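PDB 3SUJ: cerato-platanin 1 from Moniliophthora perniciosa, which is a secreted fungal protein of the cerato-platanin family with a double-psi beta-barrel fold, binds zinc, and has a biological role that remains to be settled. Local coordinates for residues V3-D8 with G109-D114. Sequence-based numbering, arbitrary orientation.
Sequences VKLSYD and GTVNVD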
loop_
_atom_site.group_PDB
_atom_site.type_symbol
_atom_site.label_atom_id
_atom_site.label_comp_id
_atom_site.label_asym_id
_atom_site.label_seq_id
_atom_site.Cartn_x
_atom_site.Cartn_y
_atom_site.Cartn_z
ATOM N N VAL A 3 3.673 2.477 13.008
ATOM C CA VAL A 3 2.495 1.659 12.741
ATOM C C VAL A 3 2.954 0.387 12.117
ATOM O O VAL A 3 4.090 0.224 11.700
ATOM C CB VAL A 3 1.525 2.324 11.740
ATOM C CG1 VAL A 3 0.867 3.591 12.385
ATOM C CG2 VAL A 3 2.301 2.552 10.384
ATOM N N LYS A 4 2.058 -0.564 12.131
ATOM C CA LYS A 4 2.349 -1.876 11.570
ATOM C C LYS A 4 2.247 -1.936 10.082
ATOM O O LYS A 4 1.320 -1.343 9.486
ATOM C CB LYS A 4 1.360 -2.891 12.141
ATOM C CG LYS A 4 1.569 -3.144 13.619
ATOM C CD LYS A 4 0.551 -4.229 14.078
ATOM C CE LYS A 4 0.423 -4.106 15.551
ATOM N NZ LYS A 4 0.692 -5.338 16.343
ATOM N N LEU A 5 3.135 -2.671 9.467
ATOM C CA LEU A 5 3.090 -3.000 8.053
ATOM C C LEU A 5 3.144 -4.535 7.897
ATOM O O LEU A 5 4.099 -5.163 8.353
ATOM C CB LEU A 5 4.254 -2.348 7.292
ATOM C CG LEU A 5 4.314 -2.806 5.833
ATOM C CD1 LEU A 5 3.182 -2.337 5.001
ATOM C CD2 LEU A 5 5.603 -2.369 5.211
ATOM N N SER A 6 2.175 -5.039 7.167
ATOM C CA SER A 6 2.076 -6.476 6.811
ATOM C C SER A 6 2.047 -6.576 5.330
ATOM O O SER A 6 2.093 -5.533 4.632
ATOM C CB SER A 6 0.799 -7.046 7.375
ATOM O OG SER A 6 0.889 -6.924 8.825
ATOM N N TYR A 7 1.960 -7.788 4.782
ATOM C CA TYR A 7 1.853 -7.914 3.328
ATOM C C TYR A 7 0.730 -8.870 2.961
ATOM O O TYR A 7 0.299 -9.693 3.804
ATOM C CB TYR A 7 3.140 -8.316 2.681
ATOM C CG TYR A 7 3.559 -9.727 2.800
ATOM C CD1 TYR A 7 4.301 -10.127 3.872
ATOM C CD2 TYR A 7 3.236 -10.646 1.794
ATOM C CE1 TYR A 7 4.679 -11.450 4.000
ATOM C CE2 TYR A 7 3.623 -11.960 1.866
ATOM C CZ TYR A 7 4.336 -12.367 2.957
ATOM O OH TYR A 7 4.821 -13.704 3.118
ATOM N N ASP A 8 0.300 -8.804 1.727
ATOM C CA ASP A 8 -0.681 -9.784 1.216
ATOM C C ASP A 8 -0.397 -9.884 -0.249
ATOM O O ASP A 8 -0.432 -8.900 -0.975
ATOM C CB ASP A 8 -2.118 -9.315 1.430
ATOM C CG ASP A 8 -3.101 -10.424 1.257
ATOM O OD1 ASP A 8 -3.149 -11.019 0.188
ATOM O OD2 ASP A 8 -3.773 -10.814 2.295
ATOM N N GLY A 109 6.993 -11.019 8.485
ATOM C CA GLY A 109 5.530 -11.060 8.533
ATOM C C GLY A 109 4.908 -9.669 8.681
ATOM O O GLY A 109 4.213 -9.178 7.817
ATOM N N THR A 110 5.205 -9.061 9.826
ATOM C CA THR A 110 4.714 -7.671 10.207
ATOM C C THR A 110 5.876 -6.887 10.798
ATOM O O THR A 110 6.630 -7.488 11.601
ATOM C CB THR A 110 3.571 -7.767 11.189
ATOM O OG1 THR A 110 2.479 -8.465 10.533
ATOM C CG2 THR A 110 3.081 -6.384 11.633
ATOM N N VAL A 111 6.104 -5.657 10.378
ATOM C CA VAL A 111 7.199 -4.804 10.918
ATOM C C VAL A 111 6.580 -3.507 11.332
ATOM O O VAL A 111 5.498 -3.147 10.908
ATOM C CB VAL A 111 8.273 -4.539 9.934
ATOM C CG1 VAL A 111 9.039 -5.805 9.554
ATOM C CG2 VAL A 111 7.809 -3.823 8.723
ATOM N N ASN A 112 7.252 -2.796 12.179
ATOM C CA ASN A 112 6.875 -1.382 12.486
ATOM C C ASN A 112 7.569 -0.438 11.562
ATOM O O ASN A 112 8.736 -0.643 11.259
ATOM C CB ASN A 112 7.226 -1.066 13.955
ATOM C CG ASN A 112 6.413 -1.912 14.918
ATOM O OD1 ASN A 112 5.246 -2.252 14.685
ATOM N ND2 ASN A 112 7.036 -2.269 16.012
ATOM N N VAL A 113 6.810 0.509 11.059
ATOM C CA VAL A 113 7.327 1.558 10.160
ATOM C C VAL A 113 6.906 2.931 10.637
ATOM O O VAL A 113 5.897 3.088 11.311
ATOM C CB VAL A 113 6.816 1.341 8.709
ATOM C CG1 VAL A 113 7.367 0.043 8.102
ATOM C CG2 VAL A 113 5.317 1.377 8.649
ATOM N N ASP A 114 7.673 3.921 10.200
ATOM C CA ASP A 114 7.133 5.328 10.295
ATOM C C ASP A 114 6.341 5.644 9.076
ATOM O O ASP A 114 6.709 5.231 8.000
ATOM C CB ASP A 114 8.336 6.312 10.401
ATOM C CG ASP A 114 8.789 6.404 11.775
ATOM O OD1 ASP A 114 8.085 7.082 12.552
ATOM O OD2 ASP A 114 9.774 5.755 12.107
HETATM O O HOH W 1 2.046 -10.177 6.597
#
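Ser6 and Thr110 face each other across the strand pairing, and in both chi1 is -62°, which sets the hydroxyl anti to its own carbonyl carbon and turns each oxygen toward the other; Thr110 OG1 donates a hydrogen bond to Ser6 OG at 2.8 Å. The same rotation leaves Thr110 CG2 anti to the backbone N, 3.9 Å from Lys4 CB, so one threonine serves a polar and an apolar neighbour. Lys4 and Asn112 share a face of the sheet and run abreast, with Asn112 OD1 3.9 Å from Lys4 CG. Beneath them runs an antiparallel ladder: Val3 and Val113 exchange two backbone hydrogen bonds, as do Leu5 and Val111, whereas Lys4 and Asn112 form the non-hydrogen-bonded pair between. Val113 N to Val3 O, at 2.8 Å, is nearly straight (N-H...O angle 170°), and Asn112 CA adds a CA-H...O contact to the same oxygen at 3.3 Å.

The other face is hydrocarbon. Leu5 CB lies 4.0 Å from Val113 CG1 and 4.1 Å from Val111 CG2; Leu100 of helix 94-101 packs against both Leu5 and Val113. Past the ladder a water takes over, accepting from Tyr7 N and donating to Gly109 O at 2.7 Å, just where the chain leaves helix 105-108.

Strand 3-7 also bonds to strand 90-92, which places this pairing inside the sheet of the double-psi barrel. The contact thus joins the N-terminal strand to one from the far end of the sequence, with backbone bonds setting the register, Leu5 and Val113 packing under helix 94-101, and a direct hydroxyl-hydroxyl bond and a water bridge continuing the polar link as the ladder ends.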